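Local coordinates for PKS (Streptomyces albus, PDB 4OQJ), which probably condenses acyl units carried on acyl carrier proteins, as a ketosynthase domain of the oxazolomycin polyketide synthase, at residues 474-479 with 695-700; 514-519 with 526-531. All blocks are in the same frame, centred on the assembly; numbering follows the deposited sequence.

In the fold
Both contacts belong to the small alpha/beta region that follows the ketosynthase core, where helices pack on the antiparallel sheet of strands 465-471, 512-518 and 536-539. Interaction 2 lies inside it: all three touching residues are buried, and the chemistry is purely aliphatic, leucine and alanine methyls between strand and helix. Interaction 1 is only partly buried and brings a loop more than 200 residues later in the chain, 695-700, against the start of helix 474-490, with a tyrosine and a proline in place of leucines. Their centres lie 16 Å apart, joined by a salt bridge from Arg514 NH1 to Asp478 OD1 (3.1 Å), on a side of the helix whose residues do not meet the loop.

Interaction 1 (474-479 with 695-700); sequences PAALDT and PTYPFE
Pro698 lies against the first two turns of helix 474-490, its ring set between Ala476 and Thr479, one turn apart. The contact is mostly apolar. Pro698 CB packs on Thr479 CG2 at 3.6 Å, the two side chains passing in opposite directions, and Pro698 CG comes within 3.3 Å of Ala476 O and 4.0 Å of Ala476 CB. Tyr697 adds the end of its ring. Its CB leaves the backbone away from the helix, but with CG anti to the backbone N (chi1 -168°) the hydroxyl end still reaches Ala476 CB, 3.5 Å from OH, the methyl meeting the ring obliquely. Within the loop, Pro698 CD sits 3.5 Å above one face of the tyrosine ring, toward its rim, so the two side chains present one combined surface.

Polar bonds hold the loop from around this patch. Tyr697 OH bonds to Asn472 N just before the helix, and Tyr697 N to Glu119 OE1 on helix 105-121, where Phe699 stacks edge-to-face with Tyr115. Pro698 itself centres an inverse gamma turn, closed by a weak bond from Phe699 N to Tyr697 O.

The Tyr-Pro-Phe sequence is consistent with the tail that, in type I polyketide synthases, runs back over the linker region onto the ketosynthase. Here, van der Waals contact alone joins the proline and the helix, while hydrogen bonds to flanking elements fix the loop's position.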
ATOM      1  N   PRO A 474     -31.841 -22.675  -0.199  1.00 26.15           N
ATOM      2  CA  PRO A 474     -32.645 -23.155  -1.329  1.00 27.57           C
ATOM      3  C   PRO A 474     -33.036 -22.052  -2.293  1.00 27.56           C
ATOM      4  O   PRO A 474     -32.998 -22.215  -3.526  1.00 24.75           O
ATOM      5  CB  PRO A 474     -33.885 -23.740  -0.642  1.00 30.04           C
ATOM      6  CG  PRO A 474     -33.412 -24.164   0.673  1.00 26.91           C
ATOM      7  CD  PRO A 474     -32.371 -23.151   1.086  1.00 25.04           C
ATOM      8  N   ALA A 475     -33.411 -20.909  -1.728  1.00 33.27           N
ATOM      9  CA  ALA A 475     -33.830 -19.775  -2.535  1.00 30.54           C
ATOM     10  C   ALA A 475     -32.683 -19.323  -3.433  1.00 29.05           C
ATOM     11  O   ALA A 475     -32.878 -19.062  -4.630  1.00 28.07           O
ATOM     12  CB  ALA A 475     -34.304 -18.642  -1.648  1.00 34.32           C
ATOM     13  N   ALA A 476     -31.481 -19.243  -2.862  1.00 30.44           N
ATOM     14  CA  ALA A 476     -30.302 -18.857  -3.638  1.00 28.56           C
ATOM     15  C   ALA A 476     -30.013 -19.883  -4.740  1.00 20.51           C
ATOM     16  O   ALA A 476     -29.651 -19.512  -5.861  1.00 21.50           O
ATOM     17  CB  ALA A 476     -29.081 -18.693  -2.717  1.00 25.51           C
ATOM     18  N   LEU A 477     -30.171 -21.167  -4.418  1.00 21.22           N
ATOM     19  CA  LEU A 477     -29.934 -22.239  -5.388  1.00 24.48           C
ATOM     20  C   LEU A 477     -30.899 -22.122  -6.572  1.00 27.48           C
ATOM     21  O   LEU A 477     -30.487 -22.207  -7.738  1.00 25.07           O
ATOM     22  CB  LEU A 477     -30.073 -23.612  -4.718  1.00 23.46           C
ATOM     23  CG  LEU A 477     -29.780 -24.842  -5.585  1.00 23.95           C
ATOM     24  CD1 LEU A 477     -28.323 -24.860  -6.012  1.00 21.08           C
ATOM     25  CD2 LEU A 477     -30.143 -26.117  -4.834  1.00 26.52           C
ATOM     26  N   ASP A 478     -32.175 -21.890  -6.280  1.00 30.12           N
ATOM     27  CA  ASP A 478     -33.159 -21.687  -7.348  1.00 31.28           C
ATOM     28  C   ASP A 478     -32.817 -20.478  -8.217  1.00 31.89           C
ATOM     29  O   ASP A 478     -32.866 -20.569  -9.452  1.00 31.59           O
ATOM     30  CB  ASP A 478     -34.566 -21.540  -6.764  1.00 32.50           C
ATOM     31  CG  ASP A 478     -35.141 -22.866  -6.280  1.00 39.62           C
ATOM     32  OD1 ASP A 478     -34.647 -23.934  -6.713  1.00 40.93           O
ATOM     33  OD2 ASP A 478     -36.087 -22.844  -5.460  1.00 39.69           O
ATOM     34  N   THR A 479     -32.455 -19.354  -7.588  1.00 26.01           N
ATOM     35  CA  THR A 479     -32.106 -18.167  -8.346  1.00 21.23           C
ATOM     36  C   THR A 479     -30.881 -18.418  -9.200  1.00 23.28           C
ATOM     37  O   THR A 479     -30.838 -18.016 -10.364  1.00 22.11           O
ATOM     38  CB  THR A 479     -31.833 -16.946  -7.420  1.00 31.28           C
ATOM     39  OG1 THR A 479     -32.992 -16.671  -6.620  1.00 31.06           O
ATOM     40  CG2 THR A 479     -31.479 -15.712  -8.227  1.00 30.27           C
ATOM     41  N   PRO A 695     -22.824 -16.328 -14.446  1.00 22.40           N
ATOM     42  CA  PRO A 695     -23.429 -15.442 -13.443  1.00 25.23           C
ATOM     43  C   PRO A 695     -22.836 -15.670 -12.062  1.00 24.59           C
ATOM     44  O   PRO A 695     -22.340 -16.762 -11.790  1.00 23.35           O
ATOM     45  CB  PRO A 695     -24.908 -15.817 -13.479  1.00 28.71           C
ATOM     46  CG  PRO A 695     -25.124 -16.342 -14.894  1.00 25.99           C
ATOM     47  CD  PRO A 695     -23.843 -17.068 -15.224  1.00 23.97           C
ATOM     48  N   THR A 696     -22.886 -14.637 -11.227  1.00 26.42           N
ATOM     49  CA  THR A 696     -22.263 -14.655  -9.909  1.00 23.30           C
ATOM     50  C   THR A 696     -23.329 -14.901  -8.844  1.00 20.34           C
ATOM     51  O   THR A 696     -24.522 -14.943  -9.156  1.00 23.24           O
ATOM     52  CB  THR A 696     -21.488 -13.342  -9.668  1.00 23.11           C
ATOM     53  OG1 THR A 696     -22.320 -12.194  -9.942  1.00 20.02           O
ATOM     54  CG2 THR A 696     -20.305 -13.299 -10.601  1.00 24.79           C
ATOM     55  N   TYR A 697     -22.897 -15.116  -7.608  1.00 16.85           N
ATOM     56  CA  TYR A 697     -23.764 -15.600  -6.541  1.00 16.32           C
ATOM     57  C   TYR A 697     -24.943 -14.655  -6.246  1.00 17.79           C
ATOM     58  O   TYR A 697     -24.772 -13.430  -6.219  1.00 17.99           O
ATOM     59  CB  TYR A 697     -22.944 -15.812  -5.259  1.00 18.09           C
ATOM     60  CG  TYR A 697     -23.710 -16.572  -4.193  1.00 18.92           C
ATOM     61  CD1 TYR A 697     -23.694 -17.960  -4.160  1.00 19.41           C
ATOM     62  CD2 TYR A 697     -24.474 -15.903  -3.241  1.00 17.92           C
ATOM     63  CE1 TYR A 697     -24.404 -18.664  -3.203  1.00 17.94           C
ATOM     64  CE2 TYR A 697     -25.187 -16.604  -2.268  1.00 19.31           C
ATOM     65  CZ  TYR A 697     -25.148 -17.991  -2.260  1.00 19.86           C
ATOM     66  OH  TYR A 697     -25.860 -18.713  -1.313  1.00 18.21           O
ATOM     67  N   PRO A 698     -26.153 -15.221  -6.038  1.00 19.45           N
ATOM     68  CA  PRO A 698     -27.315 -14.378  -5.719  1.00 22.12           C
ATOM     69  C   PRO A 698     -27.396 -14.084  -4.216  1.00 27.75           C
ATOM     70  O   PRO A 698     -28.202 -14.669  -3.490  1.00 23.88           O
ATOM     71  CB  PRO A 698     -28.493 -15.219  -6.198  1.00 24.54           C
ATOM     72  CG  PRO A 698     -28.035 -16.625  -6.020  1.00 22.73           C
ATOM     73  CD  PRO A 698     -26.547 -16.618  -6.299  1.00 21.74           C
ATOM     74  N   PHE A 699     -26.545 -13.169  -3.762  1.00 22.92           N
ATOM     75  CA  PHE A 699     -26.448 -12.834  -2.352  1.00 19.77           C
ATOM     76  C   PHE A 699     -27.812 -12.515  -1.777  1.00 22.92           C
ATOM     77  O   PHE A 699     -28.591 -11.806  -2.399  1.00 24.58           O
ATOM     78  CB  PHE A 699     -25.521 -11.638  -2.151  1.00 16.98           C
ATOM     79  CG  PHE A 699     -24.127 -11.867  -2.648  1.00 16.12           C
ATOM     80  CD1 PHE A 699     -23.236 -12.642  -1.924  1.00 16.13           C
ATOM     81  CD2 PHE A 699     -23.713 -11.309  -3.844  1.00 17.54           C
ATOM     82  CE1 PHE A 699     -21.934 -12.840  -2.377  1.00 15.99           C
ATOM     83  CE2 PHE A 699     -22.432 -11.515  -4.307  1.00 18.53           C
ATOM     84  CZ  PHE A 699     -21.545 -12.273  -3.585  1.00 15.21           C
ATOM     85  N   GLU A 700     -28.109 -13.034  -0.592  1.00 23.11           N
ATOM     86  CA  GLU A 700     -29.406 -12.758   0.016  1.00 25.42           C
ATOM     87  C   GLU A 700     -29.494 -11.278   0.352  1.00 21.82           C
ATOM     88  O   GLU A 700     -28.572 -10.730   0.950  1.00 21.03           O
ATOM     89  CB  GLU A 700     -29.621 -13.608   1.275  1.00 29.19           C
ATOM     90  CG  GLU A 700     -31.077 -13.620   1.744  1.00 47.43           C
ATOM     91  CD  GLU A 700     -31.430 -14.850   2.558  1.00 57.20           C
ATOM     92  OE1 GLU A 700     -31.063 -15.968   2.135  1.00 60.48           O
ATOM     93  OE2 GLU A 700     -32.082 -14.695   3.613  1.00 56.37           O
TER

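Interaction 2 (514-519 with 526-531); sequences RALVAT and LALALG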
ATOM      1  N   ARG A 514     -27.245 -28.903  -6.548  1.00 20.77           N
ATOM      2  CA  ARG A 514     -28.025 -29.299  -7.713  1.00 21.97           C
ATOM      3  C   ARG A 514     -27.085 -29.740  -8.802  1.00 20.94           C
ATOM      4  O   ARG A 514     -25.970 -29.226  -8.909  1.00 21.08           O
ATOM      5  CB  ARG A 514     -28.905 -28.154  -8.203  1.00 20.69           C
ATOM      6  CG  ARG A 514     -29.828 -28.524  -9.371  1.00 22.01           C
ATOM      7  CD  ARG A 514     -30.901 -27.479  -9.518  1.00 24.03           C
ATOM      8  NE  ARG A 514     -31.957 -27.665  -8.528  1.00 27.67           N
ATOM      9  CZ  ARG A 514     -32.703 -26.687  -8.019  1.00 30.04           C
ATOM     10  NH1 ARG A 514     -32.505 -25.432  -8.389  1.00 28.74           N
ATOM     11  NH2 ARG A 514     -33.652 -26.970  -7.126  1.00 30.14           N
ATOM     12  N   ALA A 515     -27.512 -30.711  -9.597  1.00 19.80           N
ATOM     13  CA  ALA A 515     -26.680 -31.168 -10.704  1.00 19.71           C
ATOM     14  C   ALA A 515     -27.509 -31.721 -11.848  1.00 21.07           C
ATOM     15  O   ALA A 515     -28.643 -32.171 -11.673  1.00 22.35           O
ATOM     16  CB  ALA A 515     -25.678 -32.214 -10.228  1.00 18.41           C
ATOM     17  N   LEU A 516     -26.909 -31.683 -13.026  1.00 25.11           N
ATOM     18  CA  LEU A 516     -27.590 -32.044 -14.257  1.00 30.66           C
ATOM     19  C   LEU A 516     -26.578 -32.563 -15.245  1.00 23.73           C
ATOM     20  O   LEU A 516     -25.555 -31.932 -15.469  1.00 22.12           O
ATOM     21  CB  LEU A 516     -28.316 -30.837 -14.852  1.00 24.85           C
ATOM     22  CG  LEU A 516     -28.795 -31.012 -16.289  1.00 25.61           C
ATOM     23  CD1 LEU A 516     -29.960 -31.968 -16.299  1.00 25.39           C
ATOM     24  CD2 LEU A 516     -29.157 -29.681 -16.920  1.00 28.82           C
ATOM     25  N   VAL A 517     -26.866 -33.705 -15.855  1.00 21.94           N
ATOM     26  CA  VAL A 517     -26.055 -34.187 -16.963  1.00 23.04           C
ATOM     27  C   VAL A 517     -26.660 -33.642 -18.259  1.00 25.79           C
ATOM     28  O   VAL A 517     -27.826 -33.891 -18.550  1.00 26.44           O
ATOM     29  CB  VAL A 517     -26.011 -35.738 -17.028  1.00 27.30           C
ATOM     30  CG1 VAL A 517     -25.160 -36.196 -18.198  1.00 27.63           C
ATOM     31  CG2 VAL A 517     -25.492 -36.328 -15.721  1.00 24.56           C
ATOM     32  N   ALA A 518     -25.868 -32.937 -19.050  1.00 24.77           N
ATOM     33  CA  ALA A 518     -26.398 -32.300 -20.245  1.00 30.15           C
ATOM     34  C   ALA A 518     -25.551 -32.649 -21.442  1.00 28.26           C
ATOM     35  O   ALA A 518     -24.361 -32.934 -21.317  1.00 24.24           O
ATOM     36  CB  ALA A 518     -26.458 -30.781 -20.059  1.00 36.41           C
ATOM     37  N   THR A 519     -26.181 -32.613 -22.610  1.00 30.66           N
ATOM     38  CA  THR A 519     -25.524 -32.965 -23.857  1.00 36.22           C
ATOM     39  C   THR A 519     -25.049 -31.723 -24.614  1.00 39.38           C
ATOM     40  O   THR A 519     -24.221 -31.812 -25.520  1.00 40.73           O
ATOM     41  CB  THR A 519     -26.482 -33.771 -24.723  1.00 41.04           C
ATOM     42  OG1 THR A 519     -27.686 -33.014 -24.894  1.00 42.26           O
ATOM     43  CG2 THR A 519     -26.825 -35.074 -24.031  1.00 39.35           C
ATOM     44  N   LEU A 526     -32.637 -25.590 -21.115  1.00 38.27           N
ATOM     45  CA  LEU A 526     -34.021 -25.989 -21.002  1.00 40.14           C
ATOM     46  C   LEU A 526     -34.249 -26.832 -19.757  1.00 39.07           C
ATOM     47  O   LEU A 526     -35.143 -26.533 -18.960  1.00 35.50           O
ATOM     48  CB  LEU A 526     -34.447 -26.745 -22.261  1.00 46.12           C
ATOM     49  CG  LEU A 526     -35.893 -27.216 -22.269  1.00 44.68           C
ATOM     50  CD1 LEU A 526     -36.854 -26.043 -22.181  1.00 44.99           C
ATOM     51  CD2 LEU A 526     -36.141 -28.023 -23.514  1.00 42.33           C
ATOM     52  N   ALA A 527     -33.425 -27.866 -19.590  1.00 34.84           N
ATOM     53  CA  ALA A 527     -33.503 -28.743 -18.427  1.00 32.85           C
ATOM     54  C   ALA A 527     -33.460 -27.955 -17.123  1.00 32.34           C
ATOM     55  O   ALA A 527     -34.267 -28.198 -16.221  1.00 35.83           O
ATOM     56  CB  ALA A 527     -32.383 -29.763 -18.472  1.00 31.33           C
ATOM     57  N   LEU A 528     -32.537 -26.996 -17.034  1.00 33.53           N
ATOM     58  CA  LEU A 528     -32.395 -26.176 -15.833  1.00 35.69           C
ATOM     59  C   LEU A 528     -33.627 -25.303 -15.591  1.00 38.76           C
ATOM     60  O   LEU A 528     -34.050 -25.108 -14.444  1.00 40.42           O
ATOM     61  CB  LEU A 528     -31.136 -25.297 -15.931  1.00 35.47           C
ATOM     62  CG  LEU A 528     -29.816 -26.072 -15.915  1.00 34.15           C
ATOM     63  CD1 LEU A 528     -28.636 -25.168 -16.240  1.00 34.61           C
ATOM     64  CD2 LEU A 528     -29.616 -26.735 -14.564  1.00 31.60           C
ATOM     65  N   ALA A 529     -34.211 -24.781 -16.662  1.00 41.70           N
ATOM     66  CA  ALA A 529     -35.409 -23.957 -16.526  1.00 44.10           C
ATOM     67  C   ALA A 529     -36.613 -24.786 -16.058  1.00 44.69           C
ATOM     68  O   ALA A 529     -37.409 -24.317 -15.245  1.00 48.57           O
ATOM     69  CB  ALA A 529     -35.722 -23.270 -17.834  1.00 44.49           C
ATOM     70  N   LEU A 530     -36.724 -26.020 -16.546  1.00 51.87           N
ATOM     71  CA  LEU A 530     -37.892 -26.860 -16.245  1.00 60.99           C
ATOM     72  C   LEU A 530     -37.874 -27.415 -14.812  1.00 63.84           C
ATOM     73  O   LEU A 530     -38.921 -27.523 -14.167  1.00 61.81           O
ATOM     74  CB  LEU A 530     -37.989 -28.018 -17.247  1.00 61.49           C
ATOM     75  CG  LEU A 530     -38.066 -27.668 -18.745  1.00 61.24           C
ATOM     76  CD1 LEU A 530     -38.639 -28.818 -19.565  1.00 62.06           C
ATOM     77  CD2 LEU A 530     -38.850 -26.384 -18.993  1.00 59.19           C
ATOM     78  N   GLY A 531     -36.691 -27.766 -14.317  1.00 62.07           N
ATOM     79  CA  GLY A 531     -36.556 -28.241 -12.950  1.00 55.68           C
ATOM     80  C   GLY A 531     -37.191 -29.602 -12.735  1.00 51.50           C
ATOM     81  O   GLY A 531     -37.659 -29.924 -11.643  1.00 56.86           O
TER
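Leu516 points from strand 512-518 at Ala527 and Leu528 of helix 521-530, in the helix-on-sheet packing of an alpha/beta layer. The strand is the middle one of a three-stranded antiparallel sheet, bonded through its backbone to 465-471 on one side and 536-539 on the other, and the helix follows it almost directly in the chain.

One side chain does most of the work. Leu516 CB points at the helix, and CG, anti to the backbone N (chi1 167°), turns both methyls onto it. Ala527 meets this fork head on: its CB bond is aimed at the strand, and the methyl rests on the two branches, 3.6 Å from Leu516 CD2 and 3.9 Å from Leu516 CD1. Leu528 arrives differently. Its CB leaves the helix across the run of the strand, neither at Leu516 nor away from it, and CG, anti to the carbonyl carbon (chi1 -67°), brings one branch back so that the two leucines meet at a slant.

Further along the same helix-covered side, Arg514 extends beyond the leucines, with NE bonded to Thr538 OG1 and NH1 to Thr481 OG1. Leu528 also touches Leu484, Ala485 and Leu488 of helix 474-490, and Leu516 touches Val536 on the neighbouring strand. Leu528 thus lies between the sheet and a second helix, and it meets the strand through one Leu516 methyl: Leu516 CD2 is 3.8 Å from Leu528 CD2 and equally far from Leu528 CG.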